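Local atomic coordinates of putative uncharacterized protein PH0594 (Pyrococcus horikoshii, PDB entry 4HXF), a protein that is probably a serine protease of the prolyl oligopeptidase family, an acylaminoacyl peptidase that selects its substrates by assembling into a self-compartmentalizing hexamer. Residues A536-I541 / K566-A571. Numbering follows the deposited sequence.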
ATOM      1  N   ALA A 536      23.808  18.651 -44.904  1.00 17.87           N
ATOM      2  CA  ALA A 536      24.502  18.383 -43.653  1.00 16.82           C
ATOM      3  C   ALA A 536      23.661  17.557 -42.729  1.00 16.32           C
ATOM      4  O   ALA A 536      22.453  17.781 -42.654  1.00 16.16           O
ATOM      5  CB  ALA A 536      24.814  19.735 -42.938  1.00 17.95           C
ATOM      6  N   PRO A 537      24.264  16.639 -41.989  1.00 15.69           N
ATOM      7  CA  PRO A 537      23.470  15.906 -40.979  1.00 16.06           C
ATOM      8  C   PRO A 537      22.814  16.815 -39.947  1.00 16.01           C
ATOM      9  O   PRO A 537      23.441  17.812 -39.486  1.00 15.95           O
ATOM     10  CB  PRO A 537      24.473  14.979 -40.292  1.00 16.16           C
ATOM     11  CG  PRO A 537      25.793  15.483 -40.761  1.00 22.02           C
ATOM     12  CD  PRO A 537      25.663  16.224 -42.016  1.00 18.23           C
ATOM     13  N   LEU A 538      21.594  16.475 -39.621  1.00 16.11           N
ATOM     14  CA  LEU A 538      20.761  17.302 -38.747  1.00 15.77           C
ATOM     15  C   LEU A 538      20.129  16.436 -37.642  1.00 14.76           C
ATOM     16  O   LEU A 538      19.610  15.378 -37.866  1.00 14.94           O
ATOM     17  CB  LEU A 538      19.653  17.946 -39.575  1.00 15.13           C
ATOM     18  CG  LEU A 538      18.591  18.709 -38.771  1.00 14.79           C
ATOM     19  CD1 LEU A 538      19.149  19.982 -38.051  1.00 13.93           C
ATOM     20  CD2 LEU A 538      17.457  19.091 -39.779  1.00 15.93           C
ATOM     21  N   LEU A 539      20.211  16.922 -36.427  1.00 13.13           N
ATOM     22  CA  LEU A 539      19.488  16.388 -35.259  1.00 13.17           C
ATOM     23  C   LEU A 539      18.426  17.357 -34.936  1.00 13.77           C
ATOM     24  O   LEU A 539      18.686  18.578 -34.683  1.00 13.44           O
ATOM     25  CB  LEU A 539      20.409  16.222 -34.036  1.00 14.01           C
ATOM     26  CG  LEU A 539      19.696  15.768 -32.774  1.00 14.72           C
ATOM     27  CD1 LEU A 539      18.983  14.392 -32.864  1.00 15.54           C
ATOM     28  CD2 LEU A 539      20.762  15.834 -31.643  1.00 13.89           C
ATOM     29  N   LEU A 540      17.204  16.860 -34.944  1.00 13.53           N
ATOM     30  CA  LEU A 540      16.016  17.601 -34.494  1.00 11.97           C
ATOM     31  C   LEU A 540      15.663  17.161 -33.087  1.00 11.61           C
ATOM     32  O   LEU A 540      15.662  15.950 -32.746  1.00 13.96           O
ATOM     33  CB  LEU A 540      14.810  17.368 -35.451  1.00 12.08           C
ATOM     34  CG  LEU A 540      14.958  18.076 -36.783  1.00 12.04           C
ATOM     35  CD1 LEU A 540      14.112  17.319 -37.878  1.00 14.48           C
ATOM     36  CD2 LEU A 540      14.574  19.597 -36.633  1.00 12.00           C
ATOM     37  N   ILE A 541      15.465  18.156 -32.177  1.00 12.39           N
ATOM     38  CA  ILE A 541      15.049  17.873 -30.815  1.00 12.98           C
ATOM     39  C   ILE A 541      13.734  18.557 -30.632  1.00 13.86           C
ATOM     40  O   ILE A 541      13.594  19.763 -30.969  1.00 13.37           O
ATOM     41  CB  ILE A 541      16.086  18.434 -29.805  1.00 14.09           C
ATOM     42  CG1 ILE A 541      17.397  17.691 -29.918  1.00 14.48           C
ATOM     43  CG2 ILE A 541      15.521  18.273 -28.368  1.00 15.15           C
ATOM     44  CD1 ILE A 541      18.608  18.161 -29.114  1.00 14.44           C
ATOM     45  N   LYS A 566      17.694  12.203 -46.834  1.00 15.35           N
ATOM     46  CA  LYS A 566      18.712  12.946 -46.044  1.00 17.33           C
ATOM     47  C   LYS A 566      19.039  12.210 -44.753  1.00 17.12           C
ATOM     48  O   LYS A 566      18.237  11.446 -44.254  1.00 16.65           O
ATOM     49  CB  LYS A 566      18.152  14.309 -45.717  1.00 17.33           C
ATOM     50  CG  LYS A 566      17.600  15.112 -46.921  1.00 18.92           C
ATOM     51  CD  LYS A 566      18.612  15.383 -48.006  1.00 20.03           C
ATOM     52  CE  LYS A 566      18.067  16.327 -49.047  1.00 19.47           C
ATOM     53  NZ  LYS A 566      19.122  16.651 -50.051  1.00 19.08           N
ATOM     54  N   GLU A 567      20.211  12.485 -44.251  1.00 17.44           N
ATOM     55  CA  GLU A 567      20.640  12.004 -42.966  1.00 16.73           C
ATOM     56  C   GLU A 567      20.094  12.947 -41.901  1.00 15.85           C
ATOM     57  O   GLU A 567      20.605  14.056 -41.701  1.00 16.05           O
ATOM     58  CB  GLU A 567      22.195  11.977 -42.902  1.00 17.94           C
ATOM     59  CG  GLU A 567      22.615  11.435 -41.540  1.00 19.27           C
ATOM     60  CD  GLU A 567      24.136  11.329 -41.281  1.00 21.29           C
ATOM     61  OE1 GLU A 567      24.464  10.922 -40.169  1.00 19.13           O
ATOM     62  OE2 GLU A 567      24.975  11.603 -42.174  1.00 18.93           O
ATOM     63  N   VAL A 568      19.119  12.483 -41.154  1.00 14.65           N
ATOM     64  CA  VAL A 568      18.398  13.261 -40.153  1.00 14.40           C
ATOM     65  C   VAL A 568      17.947  12.324 -39.042  1.00 13.61           C
ATOM     66  O   VAL A 568      17.732  11.114 -39.326  1.00 14.66           O
ATOM     67  CB  VAL A 568      17.260  14.075 -40.769  1.00 15.22           C
ATOM     68  CG1 VAL A 568      16.220  13.147 -41.393  1.00 15.25           C
ATOM     69  CG2 VAL A 568      16.718  15.122 -39.711  1.00 14.07           C
ATOM     70  N   TYR A 569      17.859  12.854 -37.829  1.00 14.93           N
ATOM     71  CA  TYR A 569      17.524  12.130 -36.658  1.00 13.21           C
ATOM     72  C   TYR A 569      16.562  12.998 -35.850  1.00 13.50           C
ATOM     73  O   TYR A 569      16.704  14.226 -35.941  1.00 13.13           O
ATOM     74  CB  TYR A 569      18.757  11.874 -35.787  1.00 14.84           C
ATOM     75  CG  TYR A 569      19.882  11.219 -36.546  1.00 14.65           C
ATOM     76  CD1 TYR A 569      20.832  12.015 -37.254  1.00 17.23           C
ATOM     77  CD2 TYR A 569      19.993   9.823 -36.594  1.00 18.04           C
ATOM     78  CE1 TYR A 569      21.831  11.392 -37.969  1.00 18.30           C
ATOM     79  CE2 TYR A 569      20.969   9.211 -37.369  1.00 18.39           C
ATOM     80  CZ  TYR A 569      21.919  10.002 -38.009  1.00 19.54           C
ATOM     81  OH  TYR A 569      22.907   9.346 -38.738  1.00 20.02           O
ATOM     82  N   ILE A 570      15.706  12.386 -35.087  1.00 12.48           N
ATOM     83  CA  ILE A 570      14.784  13.114 -34.191  1.00 12.45           C
ATOM     84  C   ILE A 570      14.689  12.523 -32.815  1.00 12.77           C
ATOM     85  O   ILE A 570      14.528  11.304 -32.627  1.00 14.14           O
ATOM     86  CB  ILE A 570      13.414  13.503 -34.835  1.00 11.75           C
ATOM     87  CG1 ILE A 570      12.647  14.455 -33.989  1.00 12.66           C
ATOM     88  CG2 ILE A 570      12.582  12.230 -35.139  1.00 13.00           C
ATOM     89  CD1 ILE A 570      11.329  14.947 -34.624  1.00 13.51           C
ATOM     90  N   ALA A 571      14.883  13.442 -31.808  1.00 12.37           N
ATOM     91  CA  ALA A 571      14.747  13.085 -30.394  1.00 12.78           C
ATOM     92  C   ALA A 571      13.509  13.793 -29.895  1.00 12.64           C
ATOM     93  O   ALA A 571      13.492  15.046 -29.922  1.00 13.39           O
ATOM     94  CB  ALA A 571      16.031  13.466 -29.593  1.00 13.88           C
TER
HETATM   95  O   HOH W   1      20.553  16.020 -43.593  1.00 25.14           O
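Leu-540 makes both its backbone bonds to the 566-571 segment: its N gives a nearly straight bond (175°) to Tyr-569 O at 2.9 Å, and its O accepts Ala-571 N at 2.8 Å. With Tyr-569 N on Leu-538 O, this is the ladder of two parallel strands in the beta-alpha-beta crossover, through helix 552-563, that forms one end of the alpha/beta-hydrolase sheet within the chain. The strand axes run 19° apart. On the face carrying Leu-538 and Leu-540, Val-568 CG2, anti to its backbone N, lies 4.0 Å from Leu-538 CD2 and also meets Leu-540 CD1; helix 552-563 covers this side. On the other, Leu-539 CD1 approaches Tyr-569 CB (3.9 Å), the two side chains crossing at about a right angle beneath helix 586-605. Ile-570 and Ala-571 also pair antiparallel with a neighbouring subunit's strand, extending the sheet. The extended Glu-567 lays its carboxylate against Pro-537 CB and salt-bridges Lys-603, while Tyr-569 OH donates to its OE1 at 2.6 Å, 24° out of the carboxylate plane. An alanine here would probably leave that hydroxyl without its acceptor and Lys-603 without this countercharge. Where the ladder frays, Leu-538 N bonds only weakly to Glu-567 O, and a water donates to that oxygen and to Ala-536 O.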